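Local coordinates for protein Phosphoglucosamine/phosphogalactosamine mutase (Sulfolobus tokodaii, PDB 2F7L) that interconverts the 6-phosphates and 1-phosphates of glucosamine and galactosamine, a magnesium-dependent step toward UDP-GlcNAc and UDP-GalNAc, at residues Thr76-Lys84 against Pro335-Ala343; His162-Tyr173 against Ala347-Asn357. All coordinates share one frame; numbering follows the deposited sequence.

Contact 1 of 2, residues Thr76-Lys84 against Pro335-Ala343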
loop_
_atom_site.group_PDB
_atom_site.type_symbol
_atom_site.label_atom_id
_atom_site.label_comp_id
_atom_site.label_asym_id
_atom_site.label_seq_id
_atom_site.Cartn_x
_atom_site.Cartn_y
_atom_site.Cartn_z
ATOM N N THR A 76 9.712 -0.715 -0.183
ATOM C CA THR A 76 9.531 0.571 -0.869
ATOM C C THR A 76 9.451 1.719 0.141
ATOM O O THR A 76 10.063 2.765 -0.072
ATOM C CB THR A 76 8.288 0.551 -1.798
ATOM O OG1 THR A 76 8.520 -0.386 -2.854
ATOM C CG2 THR A 76 8.040 1.909 -2.413
ATOM N N PRO A 77 8.707 1.537 1.251
ATOM C CA PRO A 77 8.615 2.599 2.259
ATOM C C PRO A 77 10.050 2.976 2.691
ATOM O O PRO A 77 10.339 4.155 2.964
ATOM C CB PRO A 77 7.869 1.936 3.424
ATOM C CG PRO A 77 7.179 0.784 2.843
ATOM C CD PRO A 77 8.080 0.296 1.741
ATOM N N ALA A 78 10.923 1.967 2.769
ATOM C CA ALA A 78 12.322 2.157 3.145
ATOM C C ALA A 78 13.095 3.000 2.123
ATOM O O ALA A 78 13.790 3.955 2.489
ATOM C CB ALA A 78 13.003 0.812 3.306
ATOM N N LEU A 79 12.993 2.627 0.845
ATOM C CA LEU A 79 13.658 3.355 -0.229
ATOM C C LEU A 79 13.105 4.780 -0.236
ATOM O O LEU A 79 13.844 5.749 -0.282
ATOM C CB LEU A 79 13.357 2.694 -1.576
ATOM C CG LEU A 79 14.276 1.691 -2.285
ATOM C CD1 LEU A 79 15.564 1.565 -1.537
ATOM C CD2 LEU A 79 13.569 0.339 -2.435
ATOM N N GLN A 80 11.790 4.895 -0.198
ATOM C CA GLN A 80 11.158 6.196 -0.202
ATOM C C GLN A 80 11.626 7.025 0.977
ATOM O O GLN A 80 11.944 8.212 0.837
ATOM C CB GLN A 80 9.643 6.038 -0.146
ATOM C CG GLN A 80 9.061 5.408 -1.378
ATOM C CD GLN A 80 7.607 5.082 -1.206
ATOM O OE1 GLN A 80 7.236 4.294 -0.323
ATOM N NE2 GLN A 80 6.763 5.681 -2.041
ATOM N N TYR A 81 11.653 6.396 2.148
ATOM C CA TYR A 81 12.083 7.080 3.352
ATOM C C TYR A 81 13.513 7.610 3.152
ATOM O O TYR A 81 13.876 8.701 3.625
ATOM C CB TYR A 81 12.029 6.128 4.552
ATOM C CG TYR A 81 12.319 6.856 5.837
ATOM C CD1 TYR A 81 11.405 7.780 6.354
ATOM C CD2 TYR A 81 13.555 6.691 6.490
ATOM C CE1 TYR A 81 11.712 8.518 7.474
ATOM C CE2 TYR A 81 13.870 7.416 7.611
ATOM C CZ TYR A 81 12.948 8.325 8.106
ATOM O OH TYR A 81 13.229 8.997 9.270
ATOM N N ALA A 82 14.319 6.823 2.443
ATOM C CA ALA A 82 15.684 7.206 2.145
ATOM C C ALA A 82 15.693 8.475 1.283
ATOM O O ALA A 82 16.346 9.466 1.634
ATOM C CB ALA A 82 16.393 6.080 1.437
ATOM N N VAL A 83 14.966 8.475 0.172
ATOM C CA VAL A 83 14.963 9.670 -0.660
ATOM C C VAL A 83 14.358 10.843 0.107
ATOM O O VAL A 83 14.785 11.994 -0.040
ATOM C CB VAL A 83 14.206 9.439 -1.992
ATOM C CG1 VAL A 83 12.947 8.721 -1.731
ATOM C CG2 VAL A 83 13.921 10.761 -2.675
ATOM N N LYS A 84 13.377 10.547 0.942
ATOM C CA LYS A 84 12.738 11.577 1.746
ATOM C C LYS A 84 13.708 12.270 2.720
ATOM O O LYS A 84 13.785 13.490 2.769
ATOM C CB LYS A 84 11.581 10.966 2.552
ATOM C CG LYS A 84 10.903 11.913 3.519
ATOM C CD LYS A 84 9.870 11.187 4.372
ATOM C CE LYS A 84 9.489 11.977 5.618
ATOM N NZ LYS A 84 8.871 13.298 5.297
ATOM N N PRO A 335 3.838 11.607 11.006
ATOM C CA PRO A 335 5.081 11.896 11.724
ATOM C C PRO A 335 6.285 11.147 11.152
ATOM O O PRO A 335 7.393 11.669 11.156
ATOM C CB PRO A 335 4.750 11.517 13.174
ATOM C CG PRO A 335 3.502 10.686 13.058
ATOM C CD PRO A 335 2.750 11.307 11.950
ATOM N N HIS A 336 6.068 9.933 10.663
ATOM C CA HIS A 336 7.138 9.152 10.045
ATOM C C HIS A 336 7.196 9.594 8.581
ATOM O O HIS A 336 8.078 10.337 8.175
ATOM C CB HIS A 336 6.807 7.670 10.105
ATOM C CG HIS A 336 7.892 6.791 9.579
ATOM N ND1 HIS A 336 7.633 5.661 8.829
ATOM C CD2 HIS A 336 9.231 6.823 9.765
ATOM C CE1 HIS A 336 8.764 5.029 8.584
ATOM N NE2 HIS A 336 9.749 5.712 9.141
ATOM N N GLN A 337 6.244 9.108 7.794
ATOM C CA GLN A 337 6.124 9.485 6.393
ATOM C C GLN A 337 4.689 9.343 5.897
ATOM O O GLN A 337 3.866 8.672 6.532
ATOM C CB GLN A 337 7.101 8.703 5.502
ATOM C CG GLN A 337 7.093 7.207 5.569
ATOM C CD GLN A 337 8.191 6.637 4.694
ATOM O OE1 GLN A 337 8.793 7.361 3.903
ATOM N NE2 GLN A 337 8.454 5.341 4.819
ATOM N N TYR A 338 4.392 9.994 4.773
ATOM C CA TYR A 338 3.055 9.974 4.200
ATOM C C TYR A 338 2.669 8.709 3.455
ATOM O O TYR A 338 1.485 8.494 3.190
ATOM C CB TYR A 338 2.864 11.174 3.272
ATOM C CG TYR A 338 2.856 12.487 4.013
ATOM C CD1 TYR A 338 1.822 12.805 4.918
ATOM C CD2 TYR A 338 3.912 13.387 3.872
ATOM C CE1 TYR A 338 1.864 13.965 5.651
ATOM C CE2 TYR A 338 3.955 14.545 4.597
ATOM C CZ TYR A 338 2.941 14.821 5.477
ATOM O OH TYR A 338 3.044 15.969 6.199
ATOM N N VAL A 339 3.648 7.873 3.124
ATOM C CA VAL A 339 3.370 6.643 2.391
ATOM C C VAL A 339 3.001 5.460 3.276
ATOM O O VAL A 339 3.199 5.501 4.484
ATOM C CB VAL A 339 4.586 6.231 1.482
ATOM C CG1 VAL A 339 4.797 7.279 0.373
ATOM C CG2 VAL A 339 5.847 6.048 2.325
ATOM N N ARG A 340 2.448 4.418 2.666
ATOM C CA ARG A 340 2.080 3.204 3.379
ATOM C C ARG A 340 3.378 2.574 3.843
ATOM O O ARG A 340 4.282 2.387 3.037
ATOM C CB ARG A 340 1.403 2.225 2.441
ATOM C CG ARG A 340 0.685 2.872 1.318
ATOM C CD ARG A 340 0.140 1.817 0.446
ATOM N NE ARG A 340 0.961 1.628 -0.741
ATOM C CZ ARG A 340 0.691 0.724 -1.678
ATOM N NH1 ARG A 340 -0.376 -0.069 -1.544
ATOM N NH2 ARG A 340 1.469 0.628 -2.746
ATOM N N ASP A 341 3.456 2.206 5.120
ATOM C CA ASP A 341 4.676 1.636 5.675
ATOM C C ASP A 341 4.378 0.455 6.606
ATOM O O ASP A 341 4.053 0.645 7.772
ATOM C CB ASP A 341 5.417 2.754 6.419
ATOM C CG ASP A 341 6.822 2.372 6.804
ATOM O OD1 ASP A 341 7.014 1.276 7.381
ATOM O OD2 ASP A 341 7.742 3.177 6.550
ATOM N N GLY A 342 4.506 -0.763 6.086
ATOM C CA GLY A 342 4.227 -1.966 6.864
ATOM C C GLY A 342 4.946 -2.151 8.197
ATOM O O GLY A 342 4.337 -2.538 9.202
ATOM N N ALA A 343 6.250 -1.904 8.225
ATOM C CA ALA A 343 6.970 -2.057 9.471
ATOM C C ALA A 343 6.485 -0.963 10.385
ATOM O O ALA A 343 6.243 -1.214 11.572
ATOM C CB ALA A 343 8.473 -1.935 9.266
#
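Gln337 makes the one hydrogen bond across this contact. Gln337 NE2 donates to Pro77 O at 2.9 Å, nearly straight at 171°. The donor stands above the carbonyl plane of Pro77. Tyr81 N, the normal helical donor, reaches the same oxygen from the opposite face, so two N-H groups grip it. Gln337 NE2 also donates to Asp341 OD2 at 2.9 Å. Both acceptors lie near the amide plane of Gln337, which fixes the rotation of the amide. The extended chain beyond CG (chi2 -176°) carries the amide up to the helix. Asp341 is the N-cap of helix 342-356, and its OD1 accepts from Met344 N.

One aromatic pair adds to this. The rings of Tyr81 and His336 form an offset stack, with centroids 4.8 Å apart and planes at 25°. His336 NE2 lies over one face of the tyrosine ring, toward the rim. The Gln337 amide is turned almost perpendicular to that ring, and its OE1 sits at the ring edge.

The remaining contacts are packing. The Pro77 ring rests on the backbone before helix 342-356, with Pro77 CG 3.3 Å from Arg340 O. Its CB faces the Asp341 carboxylate. The Gln80 amide meets both methyls of Val339, Gln80 OE1 coming 3.5 Å from Val339 CG2. At the margin, Lys84 crosses Gln337 at a slant, CD against CB.

The guanidinium of Arg340 forms salt bridges with Asp8 and Asp245. Thr76 OG1 bonds to Asp243. Asp243 and Asp245 are probable magnesium ligands, and Ser97, the probable phosphoserine, is also close to Arg340. The arrangement thus joins domain I to the loop leading into a domain III helix, beside the metal and phosphoserine site expected of a phosphohexose mutase.

Contact 2 of 2, residues His162-Tyr173 against Ala347-Asn357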
loop_
_atom_site.group_PDB
_atom_site.type_symbol
_atom_site.label_atom_id
_atom_site.label_comp_id
_atom_site.label_asym_id
_atom_site.label_seq_id
_atom_site.Cartn_x
_atom_site.Cartn_y
_atom_site.Cartn_z
ATOM N N HIS A 162 9.522 6.499 16.853
ATOM C CA HIS A 162 8.154 6.947 17.126
ATOM C C HIS A 162 7.355 6.121 18.124
ATOM O O HIS A 162 6.165 6.375 18.305
ATOM C CB HIS A 162 7.360 7.054 15.826
ATOM C CG HIS A 162 7.927 8.044 14.858
ATOM N ND1 HIS A 162 7.934 9.398 15.100
ATOM C CD2 HIS A 162 8.498 7.872 13.644
ATOM C CE1 HIS A 162 8.486 10.021 14.072
ATOM N NE2 HIS A 162 8.835 9.118 13.177
ATOM N N VAL A 163 7.996 5.146 18.765
ATOM C CA VAL A 163 7.319 4.323 19.761
ATOM C C VAL A 163 8.160 4.130 21.027
ATOM O O VAL A 163 9.391 4.131 20.986
ATOM C CB VAL A 163 6.966 2.926 19.210
ATOM C CG1 VAL A 163 6.119 3.063 17.947
ATOM C CG2 VAL A 163 8.222 2.147 18.943
ATOM N N ASP A 164 7.481 3.975 22.155
ATOM C CA ASP A 164 8.145 3.753 23.426
ATOM C C ASP A 164 8.834 2.411 23.345
ATOM O O ASP A 164 8.239 1.403 23.701
ATOM C CB ASP A 164 7.107 3.688 24.534
ATOM C CG ASP A 164 7.726 3.630 25.908
ATOM O OD1 ASP A 164 8.809 3.005 26.062
ATOM O OD2 ASP A 164 7.106 4.204 26.833
ATOM N N ILE A 165 10.081 2.383 22.900
ATOM C CA ILE A 165 10.785 1.113 22.780
ATOM C C ILE A 165 10.851 0.271 24.051
ATOM O O ILE A 165 10.705 -0.954 24.005
ATOM C CB ILE A 165 12.208 1.312 22.303
ATOM C CG1 ILE A 165 12.196 1.980 20.934
ATOM C CG2 ILE A 165 12.935 -0.040 22.278
ATOM C CD1 ILE A 165 13.575 2.154 20.356
ATOM N N GLU A 166 11.085 0.917 25.185
ATOM C CA GLU A 166 11.170 0.182 26.438
ATOM C C GLU A 166 9.822 -0.414 26.854
ATOM O O GLU A 166 9.740 -1.606 27.167
ATOM C CB GLU A 166 11.748 1.085 27.532
ATOM C CG GLU A 166 13.227 1.408 27.324
ATOM C CD GLU A 166 14.073 0.159 26.996
ATOM O OE1 GLU A 166 13.836 -0.914 27.605
ATOM O OE2 GLU A 166 14.989 0.250 26.139
ATOM N N LYS A 167 8.770 0.402 26.843
ATOM C CA LYS A 167 7.442 -0.075 27.217
ATOM C C LYS A 167 7.108 -1.382 26.493
ATOM O O LYS A 167 6.710 -2.369 27.120
ATOM C CB LYS A 167 6.394 1.002 26.903
ATOM C CG LYS A 167 4.924 0.569 26.975
ATOM C CD LYS A 167 4.477 0.118 28.355
ATOM C CE LYS A 167 2.981 -0.260 28.366
ATOM N NZ LYS A 167 2.582 -1.261 29.434
ATOM N N ILE A 168 7.298 -1.395 25.177
ATOM C CA ILE A 168 7.004 -2.568 24.363
ATOM C C ILE A 168 7.995 -3.686 24.636
ATOM O O ILE A 168 7.628 -4.860 24.672
ATOM C CB ILE A 168 7.065 -2.220 22.861
ATOM C CG1 ILE A 168 6.062 -1.113 22.550
ATOM C CG2 ILE A 168 6.778 -3.453 22.017
ATOM C CD1 ILE A 168 6.267 -0.468 21.189
ATOM N N LYS A 169 9.255 -3.319 24.818
ATOM C CA LYS A 169 10.290 -4.309 25.055
ATOM C C LYS A 169 9.939 -5.103 26.300
ATOM O O LYS A 169 10.219 -6.299 26.397
ATOM C CB LYS A 169 11.657 -3.629 25.221
ATOM C CG LYS A 169 12.823 -4.541 24.871
ATOM C CD LYS A 169 14.173 -3.941 25.221
ATOM C CE LYS A 169 14.392 -2.607 24.543
ATOM N NZ LYS A 169 15.641 -1.939 25.023
ATOM N N LYS A 170 9.299 -4.421 27.240
ATOM C CA LYS A 170 8.900 -5.015 28.509
ATOM C C LYS A 170 7.890 -6.144 28.346
ATOM O O LYS A 170 7.978 -7.161 29.027
ATOM C CB LYS A 170 8.332 -3.918 29.425
ATOM C CG LYS A 170 7.677 -4.386 30.722
ATOM C CD LYS A 170 7.256 -3.169 31.575
ATOM C CE LYS A 170 6.464 -3.561 32.842
ATOM N NZ LYS A 170 7.204 -4.502 33.757
ATOM N N LYS A 171 6.933 -5.956 27.440
ATOM C CA LYS A 171 5.891 -6.945 27.197
ATOM C C LYS A 171 6.430 -8.228 26.580
ATOM O O LYS A 171 5.733 -9.237 26.516
ATOM C CB LYS A 171 4.834 -6.349 26.273
ATOM C CG LYS A 171 4.119 -5.143 26.844
ATOM C CD LYS A 171 3.088 -5.526 27.893
ATOM C CE LYS A 171 2.461 -4.292 28.512
ATOM N NZ LYS A 171 1.292 -4.638 29.367
ATOM N N ASN A 172 7.684 -8.188 26.145
ATOM C CA ASN A 172 8.323 -9.323 25.486
ATOM C C ASN A 172 7.290 -10.101 24.658
ATOM O O ASN A 172 6.902 -11.206 25.009
ATOM C CB ASN A 172 8.935 -10.276 26.502
ATOM C CG ASN A 172 9.660 -11.426 25.835
ATOM O OD1 ASN A 172 10.201 -11.265 24.730
ATOM N ND2 ASN A 172 9.689 -12.587 26.495
ATOM N N TYR A 173 6.851 -9.515 23.562
ATOM C CA TYR A 173 5.821 -10.142 22.750
ATOM C C TYR A 173 6.345 -11.323 21.940
ATOM O O TYR A 173 7.530 -11.405 21.629
ATOM C CB TYR A 173 5.224 -9.112 21.799
ATOM C CG TYR A 173 4.221 -8.189 22.442
ATOM C CD1 TYR A 173 3.135 -8.692 23.150
ATOM C CD2 TYR A 173 4.336 -6.810 22.313
ATOM C CE1 TYR A 173 2.187 -7.837 23.714
ATOM C CE2 TYR A 173 3.391 -5.945 22.874
ATOM C CZ TYR A 173 2.321 -6.466 23.574
ATOM O OH TYR A 173 1.387 -5.620 24.121
ATOM N N ALA A 347 5.036 -1.735 14.181
ATOM C CA ALA A 347 5.561 -1.085 15.377
ATOM C C ALA A 347 4.459 -0.337 16.135
ATOM O O ALA A 347 4.371 -0.407 17.368
ATOM C CB ALA A 347 6.679 -0.108 14.998
ATOM N N LEU A 348 3.636 0.402 15.403
ATOM C CA LEU A 348 2.564 1.140 16.026
ATOM C C LEU A 348 1.593 0.166 16.659
ATOM O O LEU A 348 1.025 0.445 17.711
ATOM C CB LEU A 348 1.835 1.995 14.997
ATOM C CG LEU A 348 2.585 3.238 14.528
ATOM C CD1 LEU A 348 1.843 3.889 13.371
ATOM C CD2 LEU A 348 2.731 4.206 15.684
ATOM N N MET A 349 1.414 -0.985 16.029
ATOM C CA MET A 349 0.476 -1.963 16.553
ATOM C C MET A 349 0.961 -2.494 17.885
ATOM O O MET A 349 0.198 -2.561 18.842
ATOM C CB MET A 349 0.283 -3.117 15.567
ATOM C CG MET A 349 -0.855 -4.070 15.937
ATOM S SD MET A 349 -2.480 -3.280 15.921
ATOM C CE MET A 349 -3.086 -3.777 14.302
ATOM N N LEU A 350 2.232 -2.882 17.938
ATOM C CA LEU A 350 2.816 -3.391 19.177
ATOM C C LEU A 350 2.767 -2.317 20.273
ATOM O O LEU A 350 2.822 -2.646 21.457
ATOM C CB LEU A 350 4.270 -3.837 18.960
ATOM C CG LEU A 350 4.511 -5.108 18.143
ATOM C CD1 LEU A 350 5.968 -5.493 18.233
ATOM C CD2 LEU A 350 3.653 -6.245 18.661
ATOM N N GLU A 351 2.677 -1.045 19.889
ATOM C CA GLU A 351 2.603 -0.002 20.895
ATOM C C GLU A 351 1.171 -0.022 21.419
ATOM O O GLU A 351 0.937 -0.336 22.583
ATOM C CB GLU A 351 2.949 1.381 20.322
ATOM C CG GLU A 351 3.856 2.190 21.256
ATOM C CD GLU A 351 3.907 3.695 20.952
ATOM O OE1 GLU A 351 4.795 4.386 21.513
ATOM O OE2 GLU A 351 3.065 4.197 20.169
ATOM N N LEU A 352 0.220 0.287 20.544
ATOM C CA LEU A 352 -1.209 0.286 20.861
ATOM C C LEU A 352 -1.586 -0.950 21.699
ATOM O O LEU A 352 -2.284 -0.858 22.705
ATOM C CB LEU A 352 -1.991 0.312 19.542
ATOM C CG LEU A 352 -3.512 0.465 19.453
ATOM C CD1 LEU A 352 -4.145 -0.868 19.068
ATOM C CD2 LEU A 352 -4.050 1.018 20.776
ATOM N N LEU A 353 -1.092 -2.104 21.279
ATOM C CA LEU A 353 -1.345 -3.358 21.967
ATOM C C LEU A 353 -0.690 -3.374 23.347
ATOM O O LEU A 353 -1.242 -3.911 24.306
ATOM C CB LEU A 353 -0.793 -4.507 21.123
ATOM C CG LEU A 353 -1.536 -5.842 21.153
ATOM C CD1 LEU A 353 -1.398 -6.435 22.534
ATOM C CD2 LEU A 353 -3.009 -5.646 20.784
ATOM N N ALA A 354 0.495 -2.785 23.443
ATOM C CA ALA A 354 1.241 -2.746 24.697
ATOM C C ALA A 354 0.591 -1.866 25.744
ATOM O O ALA A 354 0.549 -2.207 26.922
ATOM C CB ALA A 354 2.645 -2.253 24.437
ATOM N N ASN A 355 0.088 -0.725 25.299
ATOM C CA ASN A 355 -0.536 0.237 26.182
ATOM C C ASN A 355 -1.968 -0.134 26.585
ATOM O O ASN A 355 -2.499 0.409 27.545
ATOM C CB ASN A 355 -0.515 1.616 25.519
ATOM C CG ASN A 355 -0.689 2.745 26.520
ATOM O OD1 ASN A 355 -0.902 3.897 26.147
ATOM N ND2 ASN A 355 -0.593 2.416 27.811
ATOM N N GLU A 356 -2.598 -1.052 25.863
ATOM C CA GLU A 356 -3.962 -1.451 26.208
ATOM C C GLU A 356 -3.918 -2.682 27.108
ATOM O O GLU A 356 -4.905 -3.045 27.751
ATOM C CB GLU A 356 -4.761 -1.761 24.943
ATOM C CG GLU A 356 -4.863 -0.592 23.979
ATOM C CD GLU A 356 -5.661 0.566 24.543
ATOM O OE1 GLU A 356 -6.765 0.289 25.045
ATOM O OE2 GLU A 356 -5.208 1.740 24.478
ATOM N N ASN A 357 -2.751 -3.312 27.147
ATOM C CA ASN A 357 -2.531 -4.506 27.939
ATOM C C ASN A 357 -3.605 -5.570 27.697
ATOM O O ASN A 357 -3.945 -6.350 28.587
ATOM C CB ASN A 357 -2.470 -4.154 29.418
ATOM C CG ASN A 357 -1.777 -5.229 30.233
ATOM O OD1 ASN A 357 -1.759 -5.185 31.467
ATOM N ND2 ASN A 357 -1.187 -6.205 29.540
#
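This is a helix-on-helix contact between domains II and III, away from the active site. Helices 165-171 and 347-356 cross at 71°, with their axes 9.3 Å apart at closest approach. Ile168 is the knob. It sits in a hole formed by Ala347, Leu350, Glu351 and Ala354, and Ile168 CD1 lies 3.6 Å from Glu351 CG. Val163 CG1 extends the apolar packing to Leu348 CD2.

Tyr173 lies along the other flank of Ile168. Its ring slides past Leu350, while Leu350 O and Ala354 CA meet the ring edge. Tyr173 OH is 3.1 Å from Leu353 O.

Glu351 holds the loop before helix 165-171. Glu351 OE1 accepts from Asp164 N at 2.8 Å, from the anti side and somewhat out of the carboxylate plane. Glu351 OE2 forms a salt bridge with Lys273 and accepts a hydrogen bond from Trp269 NE1. Asp164 itself caps its helix by accepting from Lys167 N. Lys167 bends at chi2 (63°) to bring Lys167 NZ to Ala354 O, a weak bond of 3.4 Å.

On its far side, helix 347-356 packs against helices 259-272 and 360-365. Leu350 also touches Leu236 of strand 236-239, and Tyr173 leads into strand 174-178 of the domain II sheet.

Overall arrangement
Both contacts use helix 342-356 of domain III. Contact 1 takes its capped start and the loop before it, and faces domain I. Contact 2 takes the body and end of the helix, and faces domain II. Their centres are 21 Å apart, but they touch where His162 packs on Pro335 and His336. Contact 1 is the more central, its centre about 11 Å from the chain centre, and relies on a buried amide network and a ring stack beside the probable metal site. The centre of contact 2 lies about 23 Å out. It is larger and also buried. It mixes apolar packing with a buried carboxylate, and some lysine and asparagine ends lie toward solvent.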